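Local coordinates for Ro sixty-related protein, RSR (Deinococcus radiodurans, PDB 2NVO) that binds several small RNAs that accumulate during recovery from ultraviolet irradiation and contributes to the resistance of the bacterium to that irradiation, at residues L104-I109 / D124-V129; N269-L274 / P305-R310; R312-D317 / S396-R401; D317-R322 / D424-A429; G378-V383 / G496-E501. One frame throughout, in Å; residues are numbered along the deposited sequence.

Contact 1 (L104-I109 / D124-V129)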
# COMPACT_ATOMS: atom_id res chain seq x y z
N LEU A 104 9.18 -5.19 -13.35
CA LEU A 104 9.25 -4.81 -14.76
C LEU A 104 10.67 -4.48 -15.15
O LEU A 104 11.16 -4.94 -16.18
CB LEU A 104 8.36 -3.59 -15.03
CG LEU A 104 8.57 -2.86 -16.36
CD1 LEU A 104 8.42 -3.82 -17.55
CD2 LEU A 104 7.62 -1.68 -16.53
N VAL A 105 11.33 -3.68 -14.33
CA VAL A 105 12.71 -3.31 -14.58
C VAL A 105 13.61 -4.55 -14.61
O VAL A 105 14.45 -4.69 -15.49
CB VAL A 105 13.22 -2.31 -13.54
CG1 VAL A 105 14.72 -2.17 -13.65
CG2 VAL A 105 12.54 -0.95 -13.74
N LEU A 106 13.40 -5.44 -13.65
CA LEU A 106 14.15 -6.68 -13.57
C LEU A 106 13.97 -7.53 -14.82
O LEU A 106 14.94 -8.07 -15.35
CB LEU A 106 13.77 -7.50 -12.33
CG LEU A 106 14.77 -8.61 -11.98
CD1 LEU A 106 16.07 -8.05 -11.38
CD2 LEU A 106 14.17 -9.63 -11.04
N ALA A 107 12.73 -7.64 -15.29
CA ALA A 107 12.46 -8.33 -16.54
C ALA A 107 13.24 -7.70 -17.69
O ALA A 107 13.83 -8.43 -18.49
CB ALA A 107 10.96 -8.34 -16.85
N LEU A 108 13.23 -6.37 -17.78
CA LEU A 108 13.90 -5.68 -18.89
C LEU A 108 15.40 -6.00 -18.91
O LEU A 108 15.96 -6.31 -19.96
CB LEU A 108 13.71 -4.16 -18.80
CG LEU A 108 12.33 -3.57 -19.11
CD1 LEU A 108 12.26 -2.11 -18.64
CD2 LEU A 108 12.03 -3.67 -20.60
N ILE A 109 16.04 -5.90 -17.76
CA ILE A 109 17.45 -6.22 -17.64
C ILE A 109 17.68 -7.70 -17.99
O ILE A 109 18.45 -8.02 -18.90
CB ILE A 109 17.97 -5.94 -16.22
CG1 ILE A 109 17.71 -4.48 -15.83
CG2 ILE A 109 19.46 -6.28 -16.12
CD1 ILE A 109 18.04 -4.19 -14.36
N ASP A 124 19.64 -14.05 -11.36
CA ASP A 124 20.09 -14.50 -10.04
C ASP A 124 19.35 -13.78 -8.90
O ASP A 124 19.21 -14.32 -7.81
CB ASP A 124 21.60 -14.31 -9.87
CG ASP A 124 22.41 -15.36 -10.62
OD1 ASP A 124 21.86 -16.43 -10.97
OD2 ASP A 124 23.62 -15.11 -10.85
N ALA A 125 18.89 -12.56 -9.17
CA ALA A 125 18.14 -11.79 -8.18
C ALA A 125 16.64 -12.11 -8.16
O ALA A 125 15.95 -11.77 -7.20
CB ALA A 125 18.35 -10.30 -8.40
N LEU A 126 16.14 -12.76 -9.21
CA LEU A 126 14.71 -13.05 -9.28
C LEU A 126 14.12 -13.69 -8.02
O LEU A 126 13.06 -13.29 -7.56
CB LEU A 126 14.36 -13.88 -10.52
CG LEU A 126 12.86 -14.04 -10.75
CD1 LEU A 126 12.19 -12.67 -10.96
CD2 LEU A 126 12.56 -14.94 -11.93
N PRO A 127 14.80 -14.70 -7.45
CA PRO A 127 14.26 -15.34 -6.25
C PRO A 127 14.06 -14.36 -5.08
O PRO A 127 13.15 -14.53 -4.28
CB PRO A 127 15.34 -16.37 -5.89
CG PRO A 127 16.00 -16.67 -7.18
CD PRO A 127 16.01 -15.38 -7.94
N GLU A 128 14.90 -13.33 -5.00
CA GLU A 128 14.76 -12.34 -3.95
C GLU A 128 13.59 -11.43 -4.25
O GLU A 128 12.73 -11.19 -3.40
CB GLU A 128 16.02 -11.48 -3.83
CG GLU A 128 16.05 -10.63 -2.57
CD GLU A 128 17.23 -9.67 -2.51
OE1 GLU A 128 18.14 -9.75 -3.36
OE2 GLU A 128 17.25 -8.80 -1.61
N VAL A 129 13.56 -10.92 -5.48
CA VAL A 129 12.61 -9.88 -5.87
C VAL A 129 11.20 -10.41 -6.08
O VAL A 129 10.23 -9.76 -5.71
CB VAL A 129 13.08 -9.13 -7.14
CG1 VAL A 129 12.00 -8.16 -7.62
CG2 VAL A 129 14.37 -8.38 -6.87
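L106 packs against A125, L126 and V129 of the second helix, and all four residues are buried. The contact is wholly apolar. Its closest approach is 3.6 Å, between L106 CD2 and L126 CD1. The same methyl, L106 CD2, lies 4.1 Å from V129 CB. The other branch packs more loosely, with L106 CD1 4.4 Å from A125 CB. L106 thus spreads its two methyls over one face of the helix turn 125-129. Its CG stands anti to the backbone N (chi1 -164°), which extends the chain toward that face. The CB of L126 does not head for L106, but its CD1 swings back to it.

Behind these side chains the two helices run almost antiparallel. The segment axes make 168° and approach to 10.8 Å. V129 N bonds to A125 O, which keeps the touching residues of that turn in step. There is a kink at P127 and E128.

The pair belongs to the TROVE domain, which is built of HEAT-like helical repeats. L106 also rests on L84 of helix 80-93. L126 is covered by F139 of helix 133-143 and V160 of helix 151-163.

Contact 2 (N269-L274 / P305-R310)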
# COMPACT_ATOMS: atom_id res chain seq x y z
N ASN A 269 -5.65 -15.15 13.01
CA ASN A 269 -5.13 -14.01 12.28
C ASN A 269 -4.78 -12.81 13.15
O ASN A 269 -5.31 -12.66 14.25
CB ASN A 269 -6.07 -13.62 11.14
CG ASN A 269 -5.61 -14.18 9.80
OD1 ASN A 269 -4.68 -13.66 9.18
ND2 ASN A 269 -6.27 -15.24 9.35
N GLY A 270 -3.89 -11.97 12.64
CA GLY A 270 -3.45 -10.79 13.36
C GLY A 270 -4.41 -9.61 13.29
O GLY A 270 -5.57 -9.75 12.88
N LEU A 271 -3.90 -8.45 13.69
CA LEU A 271 -4.71 -7.24 13.84
C LEU A 271 -5.15 -6.64 12.51
O LEU A 271 -6.29 -6.19 12.37
CB LEU A 271 -3.93 -6.22 14.67
CG LEU A 271 -4.66 -4.95 15.12
CD1 LEU A 271 -6.08 -5.24 15.60
CD2 LEU A 271 -3.84 -4.27 16.21
N THR A 272 -4.25 -6.63 11.54
CA THR A 272 -4.59 -6.11 10.22
C THR A 272 -5.81 -6.83 9.66
O THR A 272 -6.77 -6.18 9.23
CB THR A 272 -3.41 -6.26 9.26
OG1 THR A 272 -2.22 -5.75 9.88
CG2 THR A 272 -3.68 -5.50 7.97
N TRP A 273 -5.78 -8.16 9.69
CA TRP A 273 -6.91 -8.98 9.27
C TRP A 273 -8.16 -8.57 10.02
O TRP A 273 -9.23 -8.37 9.43
CB TRP A 273 -6.62 -10.47 9.54
CG TRP A 273 -7.72 -11.39 9.05
CD1 TRP A 273 -7.78 -12.00 7.82
CD2 TRP A 273 -8.92 -11.78 9.74
NE1 TRP A 273 -8.93 -12.74 7.72
CE2 TRP A 273 -9.64 -12.63 8.89
CE3 TRP A 273 -9.43 -11.50 11.01
CZ2 TRP A 273 -10.87 -13.19 9.25
CZ3 TRP A 273 -10.65 -12.06 11.38
CH2 TRP A 273 -11.35 -12.90 10.50
N LEU A 274 -8.02 -8.47 11.34
CA LEU A 274 -9.13 -8.13 12.21
C LEU A 274 -9.75 -6.79 11.82
O LEU A 274 -10.98 -6.64 11.78
CB LEU A 274 -8.67 -8.10 13.67
CG LEU A 274 -9.83 -7.89 14.64
CD1 LEU A 274 -10.90 -8.94 14.39
CD2 LEU A 274 -9.38 -7.93 16.10
N PRO A 305 -1.51 -2.09 22.58
CA PRO A 305 -0.41 -1.27 22.08
C PRO A 305 0.69 -2.08 21.41
O PRO A 305 1.24 -1.66 20.40
CB PRO A 305 0.11 -0.59 23.35
CG PRO A 305 -1.07 -0.54 24.25
CD PRO A 305 -1.80 -1.83 24.00
N ALA A 306 0.99 -3.25 21.97
CA ALA A 306 2.03 -4.10 21.41
C ALA A 306 1.62 -4.67 20.05
O ALA A 306 2.45 -4.87 19.17
CB ALA A 306 2.38 -5.22 22.39
N ALA A 307 0.34 -4.95 19.89
CA ALA A 307 -0.13 -5.51 18.64
C ALA A 307 -0.26 -4.41 17.58
O ALA A 307 -0.02 -4.64 16.40
CB ALA A 307 -1.46 -6.24 18.84
N LEU A 308 -0.64 -3.21 18.02
CA LEU A 308 -0.67 -2.04 17.15
C LEU A 308 0.73 -1.74 16.60
O LEU A 308 0.90 -1.52 15.39
CB LEU A 308 -1.23 -0.83 17.91
CG LEU A 308 -2.75 -0.85 18.18
CD1 LEU A 308 -3.15 0.19 19.20
CD2 LEU A 308 -3.54 -0.67 16.87
N LYS A 309 1.73 -1.74 17.48
CA LYS A 309 3.10 -1.44 17.08
C LYS A 309 3.67 -2.48 16.13
O LYS A 309 4.22 -2.14 15.08
CB LYS A 309 4.01 -1.30 18.31
CG LYS A 309 5.49 -1.10 17.97
CD LYS A 309 6.34 -1.01 19.23
CE LYS A 309 7.77 -0.56 18.93
NZ LYS A 309 8.47 -1.48 17.97
N ARG A 310 3.55 -3.75 16.49
CA ARG A 310 4.12 -4.82 15.70
C ARG A 310 3.43 -4.97 14.35
O ARG A 310 4.06 -5.35 13.35
CB ARG A 310 4.08 -6.15 16.47
CG ARG A 310 4.35 -7.39 15.62
CD ARG A 310 4.51 -8.61 16.51
NE ARG A 310 3.73 -8.48 17.73
CZ ARG A 310 2.52 -9.02 17.91
NH1 ARG A 310 1.97 -9.75 16.95
NH2 ARG A 310 1.88 -8.84 19.07
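L271 touches A307 and L308, and these two pairs make up the whole contact. The interaction is van der Waals packing of aliphatic groups. One methyl does the work: L271 CD2 is 3.7 Å from L308 CD2 and 4.1 Å from A307 CB. It also sits against the helix backbone, 3.8 Å from A307 C. The methyl therefore lies at the junction between A307 and L308, next to the peptide that joins them. L271 reaches there because its CG is placed anti to the backbone N (chi1 -172°). The CB of L308 points away from L271. With chi1 at -74° the CG of L308 lies beside its own backbone N, and CD2 returns to L271. A307 points its CB at L271.

No hydrogen bond links the two segments. The polar bonds are backbone bonds within each one. G270 is the N-cap of helix 271-283, and its O accepts L274 N at 3.2 Å. This sets L271 in the first turn of that helix. K309 N to P305 O and R310 N to A306 O hold the short helix 305-310 around A307 and L308.

Residues 269-274 fall in the region that probably binds RNA, as inferred by similarity.

In the TROVE domain, helix 292-302 supports L271 through L302. I313, in the loop before helix 315-326, packs on L308. The contact joins the start of one helix to the side of a short later one.

Contact 3 (R312-D317 / S396-R401)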
# COMPACT_ATOMS: atom_id res chain seq x y z
N ARG A 312 2.25 -2.43 12.87
CA ARG A 312 2.51 -1.16 12.19
C ARG A 312 1.22 -0.50 11.68
O ARG A 312 1.15 -0.02 10.55
CB ARG A 312 3.48 -1.37 11.02
CG ARG A 312 4.83 -1.93 11.44
CD ARG A 312 5.90 -1.71 10.37
NE ARG A 312 6.09 -2.87 9.49
CZ ARG A 312 5.47 -3.06 8.33
NH1 ARG A 312 4.58 -2.17 7.89
NH2 ARG A 312 5.72 -4.14 7.61
N ILE A 313 0.20 -0.47 12.54
CA ILE A 313 -1.08 0.12 12.17
C ILE A 313 -0.97 1.64 12.13
O ILE A 313 -0.53 2.27 13.10
CB ILE A 313 -2.22 -0.30 13.14
CG1 ILE A 313 -2.34 -1.83 13.19
CG2 ILE A 313 -3.55 0.30 12.71
CD1 ILE A 313 -2.35 -2.49 11.84
N HIS A 314 -1.34 2.21 10.99
CA HIS A 314 -1.29 3.65 10.81
C HIS A 314 -2.62 4.19 11.33
O HIS A 314 -3.61 3.49 11.28
CB HIS A 314 -1.13 3.96 9.32
CG HIS A 314 -0.85 5.39 9.03
ND1 HIS A 314 -1.84 6.34 8.91
CD2 HIS A 314 0.32 6.05 8.83
CE1 HIS A 314 -1.30 7.51 8.63
NE2 HIS A 314 0.01 7.36 8.59
N PRO A 315 -2.63 5.41 11.86
CA PRO A 315 -3.90 5.94 12.35
C PRO A 315 -5.02 5.89 11.29
O PRO A 315 -6.15 5.58 11.64
CB PRO A 315 -3.54 7.38 12.76
CG PRO A 315 -2.07 7.34 13.05
CD PRO A 315 -1.50 6.34 12.07
N LEU A 316 -4.70 6.19 10.03
CA LEU A 316 -5.68 6.09 8.94
C LEU A 316 -6.21 4.66 8.72
O LEU A 316 -7.32 4.47 8.23
CB LEU A 316 -5.09 6.64 7.64
CG LEU A 316 -4.93 8.15 7.64
CD1 LEU A 316 -4.28 8.60 6.34
CD2 LEU A 316 -6.30 8.80 7.83
N ASP A 317 -5.40 3.67 9.04
CA ASP A 317 -5.85 2.28 9.01
C ASP A 317 -6.98 2.09 10.01
O ASP A 317 -7.97 1.44 9.72
CB ASP A 317 -4.71 1.32 9.39
CG ASP A 317 -3.66 1.21 8.31
OD1 ASP A 317 -3.99 1.46 7.13
OD2 ASP A 317 -2.49 0.86 8.65
N SER A 396 -3.18 16.30 9.46
CA SER A 396 -2.70 17.48 10.20
C SER A 396 -2.35 17.08 11.64
O SER A 396 -1.26 17.39 12.13
CB SER A 396 -3.77 18.57 10.23
OG SER A 396 -3.93 19.16 8.95
N LEU A 397 -3.27 16.37 12.29
CA LEU A 397 -3.01 15.86 13.64
C LEU A 397 -1.75 15.01 13.69
O LEU A 397 -0.91 15.16 14.60
CB LEU A 397 -4.20 15.08 14.16
CG LEU A 397 -5.41 15.94 14.50
CD1 LEU A 397 -6.54 15.03 14.91
CD2 LEU A 397 -5.06 16.97 15.62
N ILE A 398 -1.61 14.12 12.72
CA ILE A 398 -0.39 13.32 12.58
C ILE A 398 0.88 14.15 12.51
O ILE A 398 1.84 13.88 13.24
CB ILE A 398 -0.45 12.36 11.38
CG1 ILE A 398 -1.47 11.25 11.66
CG2 ILE A 398 0.92 11.75 11.11
CD1 ILE A 398 -1.65 10.23 10.53
N ALA A 399 0.91 15.14 11.61
CA ALA A 399 2.06 16.03 11.50
C ALA A 399 2.33 16.77 12.82
O ALA A 399 3.45 16.73 13.34
CB ALA A 399 1.87 17.02 10.37
N LEU A 400 1.29 17.41 13.35
CA LEU A 400 1.41 18.15 14.60
C LEU A 400 1.98 17.31 15.73
O LEU A 400 2.78 17.79 16.52
CB LEU A 400 0.07 18.78 14.97
CG LEU A 400 -0.26 19.97 14.06
CD1 LEU A 400 -1.75 20.28 14.06
CD2 LEU A 400 0.56 21.21 14.44
N ARG A 401 1.59 16.04 15.79
CA ARG A 401 2.00 15.16 16.87
C ARG A 401 3.33 14.43 16.63
O ARG A 401 3.90 13.90 17.57
CB ARG A 401 0.89 14.15 17.21
CG ARG A 401 -0.33 14.80 17.86
CD ARG A 401 -1.37 13.78 18.33
NE ARG A 401 -2.63 14.47 18.64
CZ ARG A 401 -3.84 13.90 18.64
NH1 ARG A 401 -3.97 12.61 18.37
NH2 ARG A 401 -4.92 14.64 18.91
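H314 N donates to D317 OD2 at 2.9 Å, and the bond is nearly straight (168°). The N-H meets the oxygen from above the carboxylate plane. The ring accepts a second bond, from L316 N to H314 ND1 at 3.1 Å, tilted 17° from the ring plane. H314 and D317 thus form a capping box, with H314 as N-cap of helix 315-326. With ND1 accepting, a neutral ring would probably carry its proton on NE2.

The bond at ND1 helps to fix the rotation of the imidazole, and its outer end is what I398 meets. The closest atoms are H314 CE1 and I398 CD1, 3.3 Å apart, a tight approach that is oblique to the ring. The same methyl, I398 CD1, also packs 3.9 Å from P315 CG. It therefore touches both the imidazole and the proline ring. P315 CD itself lies over one face of the imidazole, offset toward the rim. I398 chi1 of -70° puts CG1 anti to the carbonyl carbon, and the extended chi2 carries CD1 out to its partners.

F355 packs on both P315 and I398, and it also makes a cation-pi contact with R401. L316 reaches A394 and M395 of the same helix as I398. The arrangement is a capped helix start of the TROVE domain set against helix 388-402 of the VWFA-like domain, part of the junction that closes the ring-shaped monomer.

Contact 4 (D317-R322 / D424-A429)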
# COMPACT_ATOMS: atom_id res chain seq x y z
N ASP A 317 -5.40 3.67 9.04
CA ASP A 317 -5.85 2.28 9.01
C ASP A 317 -6.98 2.09 10.01
O ASP A 317 -7.97 1.44 9.72
CB ASP A 317 -4.71 1.32 9.39
CG ASP A 317 -3.66 1.21 8.31
OD1 ASP A 317 -3.99 1.46 7.13
OD2 ASP A 317 -2.49 0.86 8.65
N ALA A 318 -6.83 2.68 11.20
CA ALA A 318 -7.86 2.56 12.20
C ALA A 318 -9.08 3.39 11.81
O ALA A 318 -10.20 2.97 12.01
CB ALA A 318 -7.33 2.97 13.59
N LEU A 319 -8.84 4.58 11.26
CA LEU A 319 -9.96 5.42 10.85
C LEU A 319 -10.76 4.70 9.76
O LEU A 319 -11.97 4.65 9.83
CB LEU A 319 -9.49 6.81 10.37
CG LEU A 319 -10.62 7.79 10.01
CD1 LEU A 319 -11.71 7.86 11.08
CD2 LEU A 319 -10.05 9.21 9.71
N LYS A 320 -10.08 4.14 8.77
CA LYS A 320 -10.77 3.42 7.70
C LYS A 320 -11.59 2.25 8.26
O LYS A 320 -12.76 2.06 7.91
CB LYS A 320 -9.79 2.92 6.63
CG LYS A 320 -10.43 2.00 5.59
CD LYS A 320 -9.40 1.36 4.68
CE LYS A 320 -10.07 0.48 3.61
NZ LYS A 320 -9.13 0.15 2.50
N ALA A 321 -10.98 1.46 9.15
CA ALA A 321 -11.70 0.33 9.73
C ALA A 321 -12.96 0.76 10.46
O ALA A 321 -13.99 0.12 10.35
CB ALA A 321 -10.77 -0.52 10.65
N ARG A 322 -12.88 1.86 11.20
CA ARG A 322 -14.03 2.37 11.91
C ARG A 322 -15.14 2.80 10.96
O ARG A 322 -16.30 2.43 11.13
CB ARG A 322 -13.67 3.55 12.80
CG ARG A 322 -14.91 4.18 13.41
CD ARG A 322 -14.60 5.03 14.60
NE ARG A 322 -13.91 6.27 14.26
CZ ARG A 322 -14.47 7.33 13.67
NH1 ARG A 322 -15.74 7.30 13.31
NH2 ARG A 322 -13.74 8.42 13.45
N ASP A 424 -6.06 18.93 19.82
CA ASP A 424 -7.33 18.80 19.13
C ASP A 424 -7.71 17.33 18.96
O ASP A 424 -6.85 16.45 18.98
CB ASP A 424 -7.26 19.48 17.75
CG ASP A 424 -7.59 20.97 17.81
OD1 ASP A 424 -8.77 21.32 18.01
OD2 ASP A 424 -6.68 21.80 17.63
N THR A 425 -9.00 17.07 18.81
CA THR A 425 -9.46 15.78 18.34
C THR A 425 -9.66 15.84 16.82
O THR A 425 -9.61 16.90 16.23
CB THR A 425 -10.82 15.46 18.91
OG1 THR A 425 -11.69 16.57 18.68
CG2 THR A 425 -10.74 15.15 20.40
N LEU A 426 -9.93 14.68 16.22
CA LEU A 426 -10.22 14.62 14.80
C LEU A 426 -11.39 15.54 14.51
O LEU A 426 -11.37 16.32 13.58
CB LEU A 426 -10.55 13.17 14.41
CG LEU A 426 -10.91 13.00 12.93
CD1 LEU A 426 -9.78 13.56 12.02
CD2 LEU A 426 -11.22 11.54 12.60
N GLU A 427 -12.42 15.44 15.34
CA GLU A 427 -13.62 16.26 15.18
C GLU A 427 -13.38 17.77 15.31
O GLU A 427 -13.87 18.54 14.51
CB GLU A 427 -14.70 15.79 16.17
CG GLU A 427 -14.68 14.27 16.45
CD GLU A 427 -13.61 13.86 17.48
OE1 GLU A 427 -13.61 14.39 18.63
OE2 GLU A 427 -12.78 13.00 17.16
N SER A 428 -12.59 18.21 16.30
CA SER A 428 -12.36 19.64 16.45
C SER A 428 -11.44 20.19 15.35
O SER A 428 -11.61 21.32 14.89
CB SER A 428 -11.87 20.00 17.87
OG SER A 428 -10.62 19.40 18.16
N ALA A 429 -10.47 19.39 14.92
CA ALA A 429 -9.60 19.77 13.80
C ALA A 429 -10.41 19.89 12.50
O ALA A 429 -10.19 20.80 11.72
CB ALA A 429 -8.50 18.74 13.62
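L319 and L426 both hold CG anti to the backbone N, with chi1 of -176° and 179°. This sends both side chains toward each other, and they meet tip to tip. L426 CD2 is 3.9 Å from L319 CD2, and L319 CD1 lies almost as near. One methyl of L426 thus fits against the fork of L319.

R322 adds its guanidinium from a direction opposite to L426. Its chain is extended at first and bends at chi3 (70°). R322 NH2 comes to 4.1 Å from L426 CD2, which lies at the edge of the guanidinium, near its plane. R322 NE also has a long, weak ion pair with E348.

L426 is set by the start of its own helix. T425 is the N-cap and forms a capping box with S428. S428 N donates to T425 OG1 at 3.0 Å, and T425 N donates to S428 OG at 2.9 Å. S428 OG in turn donates to the anti lone pair of D424 OD1, an oxygen that also pairs with K432.

M390 of helix 388-402 packs on both leucines, and F351 of helix 341-354 on L319. The contact joins the TROVE domain to the VWFA-like domain. Its chemistry is dispersive: no hydrogen bond crosses it. The nearest opposite charges, R322 NH2 and E427 OE2, stand 6.0 Å apart, so any attraction between them is probably modest and long-range.

Contact 5 (G378-V383 / G496-E501)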
# COMPACT_ATOMS: atom_id res chain seq x y z
N GLY A 378 -17.42 13.50 -0.51
CA GLY A 378 -16.56 12.52 -1.14
C GLY A 378 -16.07 11.42 -0.20
O GLY A 378 -15.99 11.59 1.02
N ASP A 379 -15.74 10.28 -0.79
CA ASP A 379 -15.24 9.12 -0.05
C ASP A 379 -13.80 8.87 -0.44
O ASP A 379 -13.53 8.19 -1.41
CB ASP A 379 -16.04 7.87 -0.38
CG ASP A 379 -17.50 7.97 0.03
OD1 ASP A 379 -17.81 8.57 1.09
OD2 ASP A 379 -18.35 7.43 -0.72
N VAL A 380 -12.87 9.43 0.33
CA VAL A 380 -11.47 9.32 -0.02
C VAL A 380 -11.04 7.87 0.02
O VAL A 380 -11.38 7.14 0.98
CB VAL A 380 -10.58 10.13 0.94
CG1 VAL A 380 -9.09 9.86 0.66
CG2 VAL A 380 -10.91 11.64 0.83
N ALA A 381 -10.32 7.46 -1.01
CA ALA A 381 -9.80 6.10 -1.12
C ALA A 381 -10.92 5.06 -1.12
O ALA A 381 -10.72 3.92 -0.71
CB ALA A 381 -8.80 5.80 0.04
N GLY A 382 -12.10 5.46 -1.57
CA GLY A 382 -13.27 4.60 -1.55
C GLY A 382 -13.79 4.27 -0.16
O GLY A 382 -14.63 3.39 -0.01
N VAL A 383 -13.30 4.98 0.86
CA VAL A 383 -13.74 4.72 2.23
C VAL A 383 -14.99 5.51 2.56
O VAL A 383 -14.96 6.72 2.57
CB VAL A 383 -12.61 5.03 3.24
CG1 VAL A 383 -13.11 4.84 4.68
CG2 VAL A 383 -11.40 4.14 2.95
N GLY A 496 -4.29 15.83 -4.01
CA GLY A 496 -5.68 15.88 -4.44
C GLY A 496 -6.37 14.64 -3.95
O GLY A 496 -6.36 13.61 -4.63
N LEU A 497 -6.97 14.74 -2.76
CA LEU A 497 -7.48 13.58 -2.03
C LEU A 497 -8.53 12.78 -2.81
O LEU A 497 -8.63 11.58 -2.64
CB LEU A 497 -8.03 13.99 -0.65
CG LEU A 497 -6.97 14.42 0.37
CD1 LEU A 497 -7.64 15.31 1.43
CD2 LEU A 497 -6.23 13.24 0.99
N THR A 498 -9.31 13.45 -3.64
CA THR A 498 -10.29 12.76 -4.49
C THR A 498 -10.06 13.06 -5.98
O THR A 498 -10.97 12.92 -6.78
CB THR A 498 -11.73 13.21 -4.16
OG1 THR A 498 -11.81 14.64 -4.25
CG2 THR A 498 -12.13 12.76 -2.76
N ALA A 499 -8.85 13.49 -6.33
CA ALA A 499 -8.51 13.85 -7.69
C ALA A 499 -8.32 12.61 -8.56
O ALA A 499 -7.98 11.54 -8.08
CB ALA A 499 -7.23 14.69 -7.71
N THR A 500 -8.57 12.75 -9.86
CA THR A 500 -8.25 11.68 -10.80
C THR A 500 -7.03 12.12 -11.63
O THR A 500 -6.23 11.29 -12.06
CB THR A 500 -9.45 11.31 -11.71
OG1 THR A 500 -9.89 12.48 -12.39
CG2 THR A 500 -10.62 10.78 -10.88
N GLU A 501 -6.89 13.43 -11.82
CA GLU A 501 -5.75 13.97 -12.56
C GLU A 501 -5.58 15.49 -12.34
O GLU A 501 -6.55 16.25 -12.37
CB GLU A 501 -5.91 13.67 -14.05
CG GLU A 501 -4.65 13.96 -14.87
CD GLU A 501 -3.45 13.15 -14.40
OE1 GLU A 501 -3.44 11.92 -14.61
OE2 GLU A 501 -2.51 13.73 -13.81
O HOH W 1 -9.63 9.25 -3.23
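V380, L497 and T498 make a loop-to-loop contact in the VWFA-like domain, part apolar and part bridged by water. One loop leads from strand 364-369 to helix 388-402. The other follows strand 491-496 and opens with a type I turn, G496 to A499.

V380 carries the apolar part with both branches. V380 CG2 lies 4.0 Å from L497 CB and equally far from T498 CG2. V380 CG1 meets the backbone instead, 3.7 Å from L497 O. Chi1 of 173° in V380 turns CG1 to the L497 carbonyl and CG2 to the side chains of L497 and T498. The V380 and T498 side chains cross at about a right angle. In T498 the hydroxyl takes the position between backbone N and carbonyl carbon (chi1 55°), and CG2 is left beside the N to face V380.

A water completes the join. It accepts from A381 N at 2.9 Å and donates to L497 O at 2.6 Å. No direct hydrogen bond crosses between the segments, so this water supplies the polar link. Each loop is also braced within itself: V383 N bonds to V380 O, and A499 N to G496 O.

P388 at the start of helix 388-402 packs on V380, L497 and T498 alike. F518 covers V380 and L497. The T498 side chain is about 8 Å from that of S374 and about 9 Å from the bound calcium ion. Loops gathered at the C-terminal ends of parallel strands, close to a metal, are the setting of the MIDAS-like motif of von Willebrand factor A domains.

From the N terminus, contact 1 closes a short loop between two successive helices of the TROVE domain. Contact 2 follows in series and closes a 30-residue loop in the same domain. I313 then joins contacts 2 and 3: its N probably bonds to L308 O, and it packs on L271. Contacts 3 and 4 both use helix 315-326 and its start, share D317 and reach into the VWFA-like domain, closing loops of 78 and 101 residues. Their segments alternate along the chain. Contact 5 closes 112 residues inside the VWFA-like domain and crosses both. It touches contact 4 where K320 packs on V383. Contact 1 lies across the chain's centre from contacts 3, 4 and 5.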